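Local atomic coordinates of diaminopropionate ammonia-lyase (Escherichia coli, PDB entry 4D9I), a protein that catalyses the pyridoxal 5'-phosphate-dependent alpha,beta-elimination of both L- and D-2,3-diaminopropionate to pyruvate and ammonia, working as a homodimer. Residues A318-R322 with V388-H394; R333-E338 with K383-E387. One frame throughout, in Å; residues are numbered along the deposited sequence.

Overall arrangement
Both contacts draw on the helix 382-389, and they illustrate how one short C-terminal helix can tie together several pieces of a fold type II enzyme. Interaction 2 is nested inside the loop closed by interaction 1, their centres about 7 Å apart. M321 joins them by packing, its SD 3.5 Å from E338 CA. K393 joins them by charge: its NZ forms a salt bridge with E387 OE1 at 2.7 Å and probably a hydrogen bond with H384 ND1. Both contacts also reach the second subunit. Interaction 1 is remote from the annotated sites, whereas in interaction 2 the E338 side chain is about 10 Å from that of D120, the inferred proton acceptor for the L-isomer.

Interaction 1: residues A318-R322 with V388-H394; sequences ALGMR and VVWEGKH
R322 reaches from the helix 315-325 to the carbonyl oxygens of 388-394, where the C-terminal helix of this fold type II enzyme gives way to a turn. R322 NE donates to V388 O at 2.8 Å, nearly straight (168°) and in the guanidinium plane, although it meets the oxygen from well above the carbonyl plane. V388 O also receives a weak bond from G392 N, so the arginine adds a firm partner to a loosely held carbonyl. G392 itself has positive phi, and beyond it the chain turns back until H394 O faces the guanidinium edge. The bond from R322 NH2 to H394 O is weak, and the position of NH2 is less certain than that of NE. A water completes the polar group, donating to H394 O at 2.9 Å and accepting a weak bond from R322 NH1. R322 NH1 also bonds to W390 O of the second subunit, which makes this arginine part of the dimer interface.

Apolar packing supplies the rest. V388 CG1 lies over one face of the guanidinium and also meets A318 CB at 3.9 Å. M321 crosses V388 at about a right angle; a bend at its last torsion (chi3 73°) carries CE to within 3.9 Å of V388 CB, while SD lies near both valine methyls. An alanine in place of M321 would remove SD and CE, and V388 CB and CG2 would probably be left without their apolar neighbour from this helix. V389 CG1 extends the packing along R322 CG, at 4.2 Å. At the far end of the contact A318 CB abuts H394 CB, 3.7 Å away.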
loop_
_atom_site.group_PDB
_atom_site.type_symbol
_atom_site.label_atom_id
_atom_site.label_comp_id
_atom_site.label_asym_id
_atom_site.label_seq_id
_atom_site.Cartn_x
_atom_site.Cartn_y
_atom_site.Cartn_z
ATOM N N ALA B 318 -6.914 -10.884 -1.964
ATOM C CA ALA B 318 -5.934 -9.978 -2.583
ATOM C C ALA B 318 -6.322 -8.498 -2.410
ATOM O O ALA B 318 -5.495 -7.694 -2.010
ATOM C CB ALA B 318 -5.734 -10.320 -4.046
ATOM N N LEU B 319 -7.574 -8.157 -2.715
ATOM C CA LEU B 319 -8.100 -6.802 -2.526
ATOM C C LEU B 319 -7.939 -6.345 -1.062
ATOM O O LEU B 319 -7.452 -5.262 -0.800
ATOM C CB LEU B 319 -9.571 -6.767 -2.936
ATOM C CG LEU B 319 -10.386 -5.484 -2.697
ATOM C CD1 LEU B 319 -9.783 -4.337 -3.502
ATOM C CD2 LEU B 319 -11.834 -5.723 -3.121
ATOM N N GLY B 320 -8.319 -7.203 -0.124
ATOM C CA GLY B 320 -8.095 -6.929 1.294
ATOM C C GLY B 320 -6.642 -6.633 1.663
ATOM O O GLY B 320 -6.371 -5.712 2.417
ATOM N N MET B 321 -5.713 -7.455 1.173
ATOM C CA MET B 321 -4.288 -7.255 1.436
ATOM C C MET B 321 -3.849 -5.833 1.037
ATOM O O MET B 321 -3.131 -5.157 1.790
ATOM C CB MET B 321 -3.455 -8.259 0.641
ATOM C CG MET B 321 -3.624 -9.713 1.079
ATOM S SD MET B 321 -2.862 -10.881 -0.067
ATOM C CE MET B 321 -1.109 -10.671 0.212
ATOM N N ARG B 322 -4.261 -5.407 -0.150
ATOM C CA ARG B 322 -3.885 -4.083 -0.667
ATOM C C ARG B 322 -4.513 -2.936 0.114
ATOM O O ARG B 322 -3.865 -1.888 0.335
ATOM C CB ARG B 322 -4.259 -3.957 -2.140
ATOM C CG ARG B 322 -3.459 -4.894 -3.043
ATOM C CD ARG B 322 -3.794 -4.670 -4.503
ATOM N NE ARG B 322 -3.443 -5.863 -5.245
ATOM C CZ ARG B 322 -4.320 -6.705 -5.754
ATOM N NH1 ARG B 322 -5.625 -6.472 -5.640
ATOM N NH2 ARG B 322 -3.878 -7.748 -6.399
ATOM N N VAL B 388 1.318 -9.401 -4.718
ATOM C CA VAL B 388 -0.042 -8.848 -4.618
ATOM C C VAL B 388 -0.048 -7.310 -4.513
ATOM O O VAL B 388 -0.736 -6.630 -5.292
ATOM C CB VAL B 388 -0.853 -9.472 -3.453
ATOM C CG1 VAL B 388 -2.222 -8.797 -3.289
ATOM C CG2 VAL B 388 -1.036 -10.976 -3.655
ATOM N N VAL B 389 0.682 -6.763 -3.542
ATOM C CA VAL B 389 0.523 -5.326 -3.203
ATOM C C VAL B 389 1.289 -4.419 -4.165
ATOM O O VAL B 389 0.863 -3.280 -4.431
ATOM C CB VAL B 389 0.817 -4.996 -1.713
ATOM C CG1 VAL B 389 -0.055 -5.858 -0.796
ATOM C CG2 VAL B 389 2.289 -5.157 -1.354
ATOM N N TRP B 390 2.400 -4.930 -4.695
ATOM C CA TRP B 390 3.213 -4.180 -5.676
ATOM C C TRP B 390 2.957 -4.542 -7.117
ATOM O O TRP B 390 2.794 -3.661 -7.966
ATOM C CB TRP B 390 4.699 -4.366 -5.395
ATOM C CG TRP B 390 5.228 -3.716 -4.132
ATOM C CD1 TRP B 390 4.561 -2.868 -3.252
ATOM C CD2 TRP B 390 6.599 -3.820 -3.594
ATOM N NE1 TRP B 390 5.392 -2.472 -2.237
ATOM C CE2 TRP B 390 6.631 -2.990 -2.387
ATOM C CE3 TRP B 390 7.761 -4.490 -3.982
ATOM C CZ2 TRP B 390 7.784 -2.861 -1.612
ATOM C CZ3 TRP B 390 8.911 -4.351 -3.189
ATOM C CH2 TRP B 390 8.917 -3.558 -2.035
ATOM N N GLU B 391 2.938 -5.840 -7.429
ATOM C CA GLU B 391 2.834 -6.277 -8.835
ATOM C C GLU B 391 1.382 -6.281 -9.305
ATOM O O GLU B 391 1.100 -6.324 -10.503
ATOM C CB GLU B 391 3.487 -7.655 -9.036
ATOM C CG GLU B 391 4.977 -7.666 -8.732
ATOM C CD GLU B 391 5.646 -9.011 -8.947
ATOM O OE1 GLU B 391 5.158 -9.832 -9.752
ATOM O OE2 GLU B 391 6.704 -9.231 -8.335
ATOM N N GLY B 392 0.464 -6.223 -8.353
ATOM C CA GLY B 392 -0.959 -6.300 -8.659
ATOM C C GLY B 392 -1.412 -7.696 -9.078
ATOM O O GLY B 392 -2.451 -7.841 -9.710
ATOM N N LYS B 393 -0.619 -8.716 -8.751
ATOM C CA LYS B 393 -1.075 -10.114 -8.855
ATOM C C LYS B 393 -2.470 -10.299 -8.228
ATOM O O LYS B 393 -2.784 -9.704 -7.181
ATOM C CB LYS B 393 -0.070 -11.070 -8.188
ATOM C CG LYS B 393 -0.306 -12.540 -8.516
ATOM C CD LYS B 393 0.810 -13.453 -8.000
ATOM C CE LYS B 393 0.639 -13.748 -6.508
ATOM N NZ LYS B 393 1.736 -14.591 -5.940
ATOM N N HIS B 394 -3.302 -11.119 -8.873
ATOM C CA HIS B 394 -4.680 -11.384 -8.417
ATOM C C HIS B 394 -5.464 -10.095 -8.386
ATOM O O HIS B 394 -6.173 -9.784 -7.417
ATOM C CB HIS B 394 -4.731 -12.120 -7.059
ATOM C CG HIS B 394 -4.015 -13.465 -7.050
ATOM N ND1 HIS B 394 -4.067 -14.332 -8.086
ATOM C CD2 HIS B 394 -3.226 -14.080 -6.065
ATOM C CE1 HIS B 394 -3.335 -15.432 -7.794
ATOM N NE2 HIS B 394 -2.825 -15.279 -6.557
HETATM O O HOH W 1 -8.466 -8.340 -6.315
#

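Interaction 2: residues R333-E338 with K383-E387; sequences RIISGE and KHYRE
The hydroxyl of Y385, with I335 CD1 3.6 Å from its OH, is gripped by two polar partners: it donates to a water at 2.7 Å, and N326 ND2 of the second subunit bonds to it. That water is itself the bridge to the loop between helices 315-325 and 338-352 of this fold type II enzyme, since it donates to I334 O at 2.6 Å and accepts from S336 N. The tyrosine of the C-terminal helix is thus fastened to loop backbone through solvent.

The ring is held by different means on its face and at its edge. With CG anti to the backbone N (chi1 -178°), it extends from the helix to the loop. I335 CG2 makes a CH-pi contact over one face, 4.2 Å from the ring centroid. At the edge, near the ring plane, S336 O lies 3.3 Å from Y385 CE1; this buried carbonyl has no hydrogen-bond partner in the model, and the aromatic C-H is at most a modest substitute.

Y385 CE2 also lies over the centre of the R386 guanidinium, on one of its faces. Nearby, R333 NH2 and R386 NH2 are like-charged neighbours, 4.4 Å apart and weakly bridged by a second water. Oxygens of the second subunit probably ease this proximity: N326 OD1 takes R333 NH2 and P327 O takes R386 NH2.

Beyond the tyrosine, E338 and H384 cross at about a right angle. On the ring nitrogen not turned to K393, E338 OE1 stands 2.9 Å from H384 NE2, with carboxylate and ring planes 30° apart.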
loop_
_atom_site.group_PDB
_atom_site.type_symbol
_atom_site.label_atom_id
_atom_site.label_comp_id
_atom_site.label_asym_id
_atom_site.label_seq_id
_atom_site.Cartn_x
_atom_site.Cartn_y
_atom_site.Cartn_z
ATOM N N ARG B 333 -1.745 1.705 8.817
ATOM C CA ARG B 333 -1.431 0.690 7.817
ATOM C C ARG B 333 -1.229 -0.670 8.500
ATOM O O ARG B 333 -0.675 -0.709 9.583
ATOM C CB ARG B 333 -0.126 1.094 7.124
ATOM C CG ARG B 333 0.465 0.053 6.185
ATOM C CD ARG B 333 1.405 0.739 5.206
ATOM N NE ARG B 333 2.335 -0.205 4.592
ATOM C CZ ARG B 333 3.593 -0.347 4.999
ATOM N NH1 ARG B 333 4.060 0.440 5.968
ATOM N NH2 ARG B 333 4.415 -1.195 4.406
ATOM N N ILE B 334 -1.656 -1.756 7.850
ATOM C CA ILE B 334 -1.596 -3.111 8.414
ATOM C C ILE B 334 -1.045 -4.070 7.347
ATOM O O ILE B 334 -1.495 -4.066 6.192
ATOM C CB ILE B 334 -3.003 -3.587 8.895
ATOM C CG1 ILE B 334 -3.518 -2.699 10.053
ATOM C CG2 ILE B 334 -2.980 -5.061 9.266
ATOM C CD1 ILE B 334 -4.989 -2.873 10.410
ATOM N N ILE B 335 -0.048 -4.871 7.727
ATOM C CA ILE B 335 0.554 -5.851 6.822
ATOM C C ILE B 335 -0.230 -7.143 7.072
ATOM O O ILE B 335 -0.177 -7.707 8.174
ATOM C CB ILE B 335 2.060 -6.070 7.109
ATOM C CG1 ILE B 335 2.854 -4.739 7.054
ATOM C CG2 ILE B 335 2.641 -7.110 6.166
ATOM C CD1 ILE B 335 2.628 -3.903 5.814
ATOM N N SER B 336 -0.978 -7.575 6.061
ATOM C CA SER B 336 -1.912 -8.688 6.199
ATOM C C SER B 336 -1.734 -9.658 5.030
ATOM O O SER B 336 -1.831 -9.253 3.859
ATOM C CB SER B 336 -3.353 -8.155 6.211
ATOM O OG SER B 336 -4.288 -9.154 6.615
ATOM N N GLY B 337 -1.533 -10.936 5.362
ATOM C CA GLY B 337 -1.336 -11.985 4.360
ATOM C C GLY B 337 -2.639 -12.338 3.675
ATOM O O GLY B 337 -3.693 -11.852 4.058
ATOM N N GLU B 338 -2.577 -13.219 2.688
ATOM C CA GLU B 338 -3.776 -13.562 1.920
ATOM C C GLU B 338 -4.973 -14.001 2.786
ATOM O O GLU B 338 -6.075 -13.413 2.701
ATOM C CB GLU B 338 -3.450 -14.612 0.862
ATOM C CG GLU B 338 -4.531 -14.709 -0.195
ATOM C CD GLU B 338 -4.132 -15.605 -1.342
ATOM O OE1 GLU B 338 -3.096 -16.277 -1.244
ATOM O OE2 GLU B 338 -4.860 -15.650 -2.347
ATOM N N LYS B 383 7.263 -12.990 -0.736
ATOM C CA LYS B 383 7.254 -13.057 -2.196
ATOM C C LYS B 383 5.837 -12.808 -2.698
ATOM O O LYS B 383 5.598 -11.902 -3.484
ATOM C CB LYS B 383 7.731 -14.441 -2.658
ATOM C CG LYS B 383 8.202 -14.515 -4.097
ATOM C CD LYS B 383 8.973 -15.817 -4.308
ATOM C CE LYS B 383 9.385 -16.012 -5.758
ATOM N NZ LYS B 383 8.222 -15.826 -6.677
ATOM N N HIS B 384 4.899 -13.617 -2.207
ATOM C CA HIS B 384 3.480 -13.500 -2.554
ATOM C C HIS B 384 2.893 -12.168 -2.126
ATOM O O HIS B 384 2.097 -11.533 -2.862
ATOM C CB HIS B 384 2.735 -14.693 -1.934
ATOM C CG HIS B 384 1.248 -14.666 -2.140
ATOM N ND1 HIS B 384 0.674 -14.954 -3.324
ATOM C CD2 HIS B 384 0.213 -14.355 -1.262
ATOM C CE1 HIS B 384 -0.661 -14.835 -3.215
ATOM N NE2 HIS B 384 -0.945 -14.468 -1.946
ATOM N N TYR B 385 3.244 -11.742 -0.913
ATOM C CA TYR B 385 2.709 -10.490 -0.375
ATOM C C TYR B 385 3.043 -9.336 -1.335
ATOM O O TYR B 385 2.168 -8.561 -1.720
ATOM C CB TYR B 385 3.274 -10.184 1.018
ATOM C CG TYR B 385 2.676 -8.903 1.579
ATOM C CD1 TYR B 385 1.392 -8.901 2.114
ATOM C CD2 TYR B 385 3.377 -7.697 1.515
ATOM C CE1 TYR B 385 0.808 -7.731 2.599
ATOM C CE2 TYR B 385 2.812 -6.522 2.000
ATOM C CZ TYR B 385 1.548 -6.538 2.523
ATOM O OH TYR B 385 1.013 -5.391 3.001
ATOM N N ARG B 386 4.310 -9.261 -1.736
ATOM C CA ARG B 386 4.762 -8.160 -2.587
ATOM C C ARG B 386 4.249 -8.301 -4.024
ATOM O O ARG B 386 3.928 -7.291 -4.681
ATOM C CB ARG B 386 6.287 -8.009 -2.531
ATOM C CG ARG B 386 6.805 -7.527 -1.175
ATOM C CD ARG B 386 6.086 -6.270 -0.697
ATOM N NE ARG B 386 6.358 -5.991 0.713
ATOM C CZ ARG B 386 6.070 -4.842 1.324
ATOM N NH1 ARG B 386 5.498 -3.842 0.649
ATOM N NH2 ARG B 386 6.345 -4.698 2.620
ATOM N N GLU B 387 4.139 -9.540 -4.508
ATOM C CA GLU B 387 3.487 -9.778 -5.800
ATOM C C GLU B 387 2.045 -9.229 -5.822
ATOM O O GLU B 387 1.613 -8.610 -6.809
ATOM C CB GLU B 387 3.553 -11.274 -6.185
ATOM C CG GLU B 387 4.916 -11.667 -6.708
ATOM C CD GLU B 387 5.193 -13.168 -6.697
ATOM O OE1 GLU B 387 4.365 -13.965 -6.213
ATOM O OE2 GLU B 387 6.269 -13.547 -7.166
HETATM O O HOH W 2 6.413 -3.208 5.555
HETATM O O HOH W 3 -1.466 -5.589 4.051
#